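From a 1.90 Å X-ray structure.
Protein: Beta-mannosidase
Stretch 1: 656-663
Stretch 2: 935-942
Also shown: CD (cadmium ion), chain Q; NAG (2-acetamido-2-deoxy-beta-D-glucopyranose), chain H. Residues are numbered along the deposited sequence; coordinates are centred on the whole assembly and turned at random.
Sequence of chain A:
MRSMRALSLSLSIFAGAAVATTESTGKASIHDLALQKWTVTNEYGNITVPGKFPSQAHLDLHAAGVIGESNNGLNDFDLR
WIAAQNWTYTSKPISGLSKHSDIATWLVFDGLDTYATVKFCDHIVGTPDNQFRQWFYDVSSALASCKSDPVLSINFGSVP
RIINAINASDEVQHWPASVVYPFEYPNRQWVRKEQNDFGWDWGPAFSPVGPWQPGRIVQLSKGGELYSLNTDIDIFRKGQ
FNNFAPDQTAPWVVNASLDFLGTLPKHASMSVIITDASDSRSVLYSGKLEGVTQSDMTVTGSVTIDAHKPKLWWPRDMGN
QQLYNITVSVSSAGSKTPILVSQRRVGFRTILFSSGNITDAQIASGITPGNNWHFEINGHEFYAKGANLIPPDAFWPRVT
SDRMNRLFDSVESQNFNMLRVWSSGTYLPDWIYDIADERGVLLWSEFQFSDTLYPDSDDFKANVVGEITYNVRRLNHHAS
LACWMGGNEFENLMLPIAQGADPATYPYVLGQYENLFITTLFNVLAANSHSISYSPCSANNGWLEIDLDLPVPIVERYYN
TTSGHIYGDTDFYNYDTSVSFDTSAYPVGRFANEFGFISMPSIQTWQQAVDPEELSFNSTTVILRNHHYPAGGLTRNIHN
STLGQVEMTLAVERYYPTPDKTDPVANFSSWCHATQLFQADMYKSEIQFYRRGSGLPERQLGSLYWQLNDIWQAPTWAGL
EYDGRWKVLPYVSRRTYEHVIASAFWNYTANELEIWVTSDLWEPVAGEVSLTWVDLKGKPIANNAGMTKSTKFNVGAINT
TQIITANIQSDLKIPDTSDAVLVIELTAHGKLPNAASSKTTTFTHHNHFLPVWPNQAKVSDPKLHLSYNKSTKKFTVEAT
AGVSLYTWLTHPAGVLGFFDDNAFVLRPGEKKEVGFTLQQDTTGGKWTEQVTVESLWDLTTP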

# COMPACT_ATOMS: atom_id res chain seq x y z
N TYR A 656 12.35 16.93 -23.10
CA TYR A 656 11.35 17.55 -22.22
C TYR A 656 11.90 18.14 -20.93
O TYR A 656 12.90 17.68 -20.41
CB TYR A 656 10.25 16.54 -21.90
CG TYR A 656 9.52 16.13 -23.13
CD1 TYR A 656 8.43 16.86 -23.57
CD2 TYR A 656 9.97 15.08 -23.91
CE1 TYR A 656 7.76 16.53 -24.76
CE2 TYR A 656 9.34 14.73 -25.09
CZ TYR A 656 8.25 15.46 -25.52
OH TYR A 656 7.66 15.08 -26.69
N PRO A 657 11.22 19.14 -20.36
CA PRO A 657 11.80 19.69 -19.14
C PRO A 657 11.95 18.55 -18.14
O PRO A 657 11.14 17.65 -18.14
CB PRO A 657 10.78 20.74 -18.70
CG PRO A 657 10.00 21.06 -19.95
CD PRO A 657 9.94 19.78 -20.71
N THR A 658 12.99 18.61 -17.30
CA THR A 658 13.32 17.54 -16.37
C THR A 658 12.89 17.95 -14.98
O THR A 658 13.50 18.84 -14.39
CB THR A 658 14.84 17.29 -16.31
OG1 THR A 658 15.46 18.53 -16.07
CG2 THR A 658 15.35 16.72 -17.65
N PRO A 659 11.85 17.32 -14.45
CA PRO A 659 11.36 17.88 -13.18
C PRO A 659 12.40 17.86 -12.05
O PRO A 659 13.29 17.01 -12.04
CB PRO A 659 10.17 16.99 -12.83
CG PRO A 659 9.72 16.46 -14.13
CD PRO A 659 10.94 16.30 -14.98
N ASP A 660 12.25 18.77 -11.10
CA ASP A 660 13.07 18.81 -9.89
C ASP A 660 12.22 19.32 -8.72
O ASP A 660 12.53 20.33 -8.12
CB ASP A 660 14.26 19.73 -10.13
CG ASP A 660 15.33 19.60 -9.07
OD1 ASP A 660 15.66 18.49 -8.66
OD2 ASP A 660 15.86 20.64 -8.68
N LYS A 661 11.15 18.62 -8.44
CA LYS A 661 10.16 19.03 -7.45
C LYS A 661 10.61 18.71 -6.04
O LYS A 661 11.12 17.63 -5.78
CB LYS A 661 8.83 18.32 -7.65
CG LYS A 661 8.22 18.46 -9.03
CD LYS A 661 7.61 19.82 -9.12
CE LYS A 661 6.89 20.04 -10.41
NZ LYS A 661 6.36 21.41 -10.29
N THR A 662 10.37 19.66 -5.14
CA THR A 662 10.85 19.58 -3.79
C THR A 662 10.09 18.50 -3.01
O THR A 662 10.70 17.75 -2.26
CB THR A 662 10.75 21.00 -3.12
OG1 THR A 662 11.67 21.87 -3.78
CG2 THR A 662 11.07 20.96 -1.64
N ASP A 663 8.78 18.41 -3.19
CA ASP A 663 7.99 17.29 -2.64
C ASP A 663 8.29 16.02 -3.49
O ASP A 663 7.98 15.99 -4.69
CB ASP A 663 6.49 17.65 -2.71
CG ASP A 663 5.61 16.63 -2.02
OD1 ASP A 663 6.00 15.44 -1.90
OD2 ASP A 663 4.48 17.01 -1.60
N SER A 935 0.26 22.41 -17.08
CA SER A 935 0.89 22.49 -18.42
C SER A 935 2.38 22.18 -18.37
O SER A 935 2.98 21.94 -17.34
CB SER A 935 0.64 23.89 -19.01
OG SER A 935 1.45 24.93 -18.41
N LEU A 936 3.03 22.26 -19.52
CA LEU A 936 4.43 22.04 -19.55
C LEU A 936 5.18 22.88 -18.53
O LEU A 936 6.18 22.41 -17.93
CB LEU A 936 4.92 22.43 -20.96
CG LEU A 936 6.30 21.96 -21.35
CD1 LEU A 936 6.38 20.45 -21.59
CD2 LEU A 936 6.69 22.71 -22.62
N TRP A 937 4.75 24.13 -18.37
CA TRP A 937 5.38 25.05 -17.41
C TRP A 937 5.53 24.41 -16.04
O TRP A 937 6.53 24.62 -15.35
CB TRP A 937 4.54 26.34 -17.30
CG TRP A 937 4.84 27.19 -16.11
CD1 TRP A 937 4.11 27.25 -14.94
CD2 TRP A 937 5.95 28.05 -15.95
NE1 TRP A 937 4.72 28.11 -14.07
CE2 TRP A 937 5.85 28.61 -14.66
CE3 TRP A 937 7.03 28.40 -16.76
CZ2 TRP A 937 6.79 29.53 -14.15
CZ3 TRP A 937 7.98 29.31 -16.27
CH2 TRP A 937 7.85 29.87 -14.97
N ASP A 938 4.55 23.62 -15.64
CA ASP A 938 4.56 23.11 -14.27
C ASP A 938 5.62 22.02 -14.04
O ASP A 938 5.99 21.78 -12.91
CB ASP A 938 3.18 22.58 -13.91
CG ASP A 938 2.17 23.68 -13.79
OD1 ASP A 938 2.34 24.52 -12.90
OD2 ASP A 938 1.24 23.72 -14.61
N LEU A 939 6.14 21.42 -15.11
CA LEU A 939 7.25 20.46 -14.98
C LEU A 939 8.53 21.14 -14.46
O LEU A 939 9.37 20.47 -13.87
CB LEU A 939 7.56 19.77 -16.31
CG LEU A 939 6.47 18.91 -16.96
CD1 LEU A 939 7.01 18.25 -18.20
CD2 LEU A 939 5.98 17.85 -15.99
N THR A 940 8.62 22.45 -14.64
CA THR A 940 9.86 23.21 -14.48
C THR A 940 9.93 23.94 -13.13
O THR A 940 10.97 24.47 -12.79
CB THR A 940 10.02 24.22 -15.66
OG1 THR A 940 9.34 25.46 -15.38
CG2 THR A 940 9.44 23.64 -17.00
N THR A 941 8.84 23.96 -12.36
CA THR A 941 8.79 24.64 -11.08
C THR A 941 9.18 23.72 -9.90
O THR A 941 9.07 22.50 -10.01
CB THR A 941 7.37 25.18 -10.80
OG1 THR A 941 6.42 24.11 -10.87
CG2 THR A 941 6.98 26.24 -11.83
N PRO A 942 9.62 24.29 -8.79
CA PRO A 942 9.98 23.46 -7.65
C PRO A 942 8.72 22.99 -6.96
O PRO A 942 7.67 23.58 -7.24
CB PRO A 942 10.78 24.42 -6.76
CG PRO A 942 10.59 25.77 -7.31
CD PRO A 942 9.54 25.69 -8.37
OXT PRO A 942 8.80 22.01 -6.21
CD CD Q . 17.58 19.42 -7.24
C1 NAG H . 13.57 14.57 -8.71
C2 NAG H . 14.73 14.95 -7.75
C3 NAG H . 16.09 14.98 -8.43
C4 NAG H . 16.29 13.71 -9.22
C5 NAG H . 15.14 13.54 -10.21
C6 NAG H . 15.28 12.25 -11.04
C7 NAG H . 14.36 16.31 -5.78
C8 NAG H . 14.21 17.68 -5.17
N2 NAG H . 14.53 16.21 -7.09
O3 NAG H . 17.08 15.07 -7.43
O4 NAG H . 17.52 13.79 -9.93
O5 NAG H . 13.92 13.48 -9.51
O6 NAG H . 15.35 11.11 -10.19
O7 NAG H . 14.34 15.32 -5.07
O HOH W 1 10.86 21.20 -11.55
O HOH W 2 6.86 20.12 -4.66

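The contact joins an irregular, proline-rich segment to the C-terminal end of the same chain. Neither stretch supplies a strand. The fit combines side-chain packing with bonds to main-chain oxygens. The backbones come close at two places: Pro-659 CA lies 5.2 Å from Leu-939 CA, and Lys-661 CA lies 4.4 Å from Pro-942 CA.

Pro-657 is the main bump on the first stretch. Its CA-to-CB bond points toward the second stretch, and its ring sits among three side chains. Pro-657 CD packs 3.7 Å from Leu-936 CD1. Pro-657 CB lies 3.6 Å from Thr-940 CG2 and 4.1 Å from Leu-939 CB. The three walls of the hollow lie on a turn with largely helical phi/psi. Leu-939 N donates to Leu-936 O (3.0 Å) and Thr-940 N to Trp-937 O (3.1 Å). Thr-940 OG1 also bonds to Trp-937 O at 2.9 Å, while its methyl is left against the proline.

Leu-939 is the matching bump from the other side. It packs against both Pro-657 and Pro-659, more loosely at the latter, where Pro-659 CG is 4.4 Å from Leu-939 CD2. Thr-658, between the two prolines, has its CA-to-CB bond directed away. The carbonyl of Leu-939 is also used: Pro-659 CA makes a CA-H...O contact with Leu-939 O at 3.3 Å.

Lys-661 reaches along the second stretch. Its CA-to-CB bond runs sideways, but the end of the chain comes nearer, with the last two torsions extended. The ammonium group fits a polar pocket lined by Asp-938 O and Thr-941. Lys-661 NZ donates to Asp-938 O at 2.7 Å and to Thr-941 O at 2.9 Å. Thr-941 OG1 is also 2.8 Å from Lys-661 NZ.

The chain end closes the contact. Thr-662 N donates to Pro-942 OXT at 3.0 Å, with a nearly straight angle of 173°. Thr-662 OG1 lies 4.0 Å from Pro-942 CB, a looser approach.

Two waters bridge the stretches through main-chain atoms and the chain end. Water 1 accepts from Asp-660 N (2.8 Å) and donates to Leu-939 O (2.9 Å) and Thr-941 O (2.7 Å). Water 2 accepts from Asp-663 N (3.0 Å) and donates to Pro-942 OXT (3.1 Å).

Asp-660 turns its carboxylate to other partners. Asp-660 OD1 and Asp-660 OD2 each bind the cadmium ion CD at 2.6 Å, and NAG N2 donates to Asp-660 OD1 at 3.0 Å.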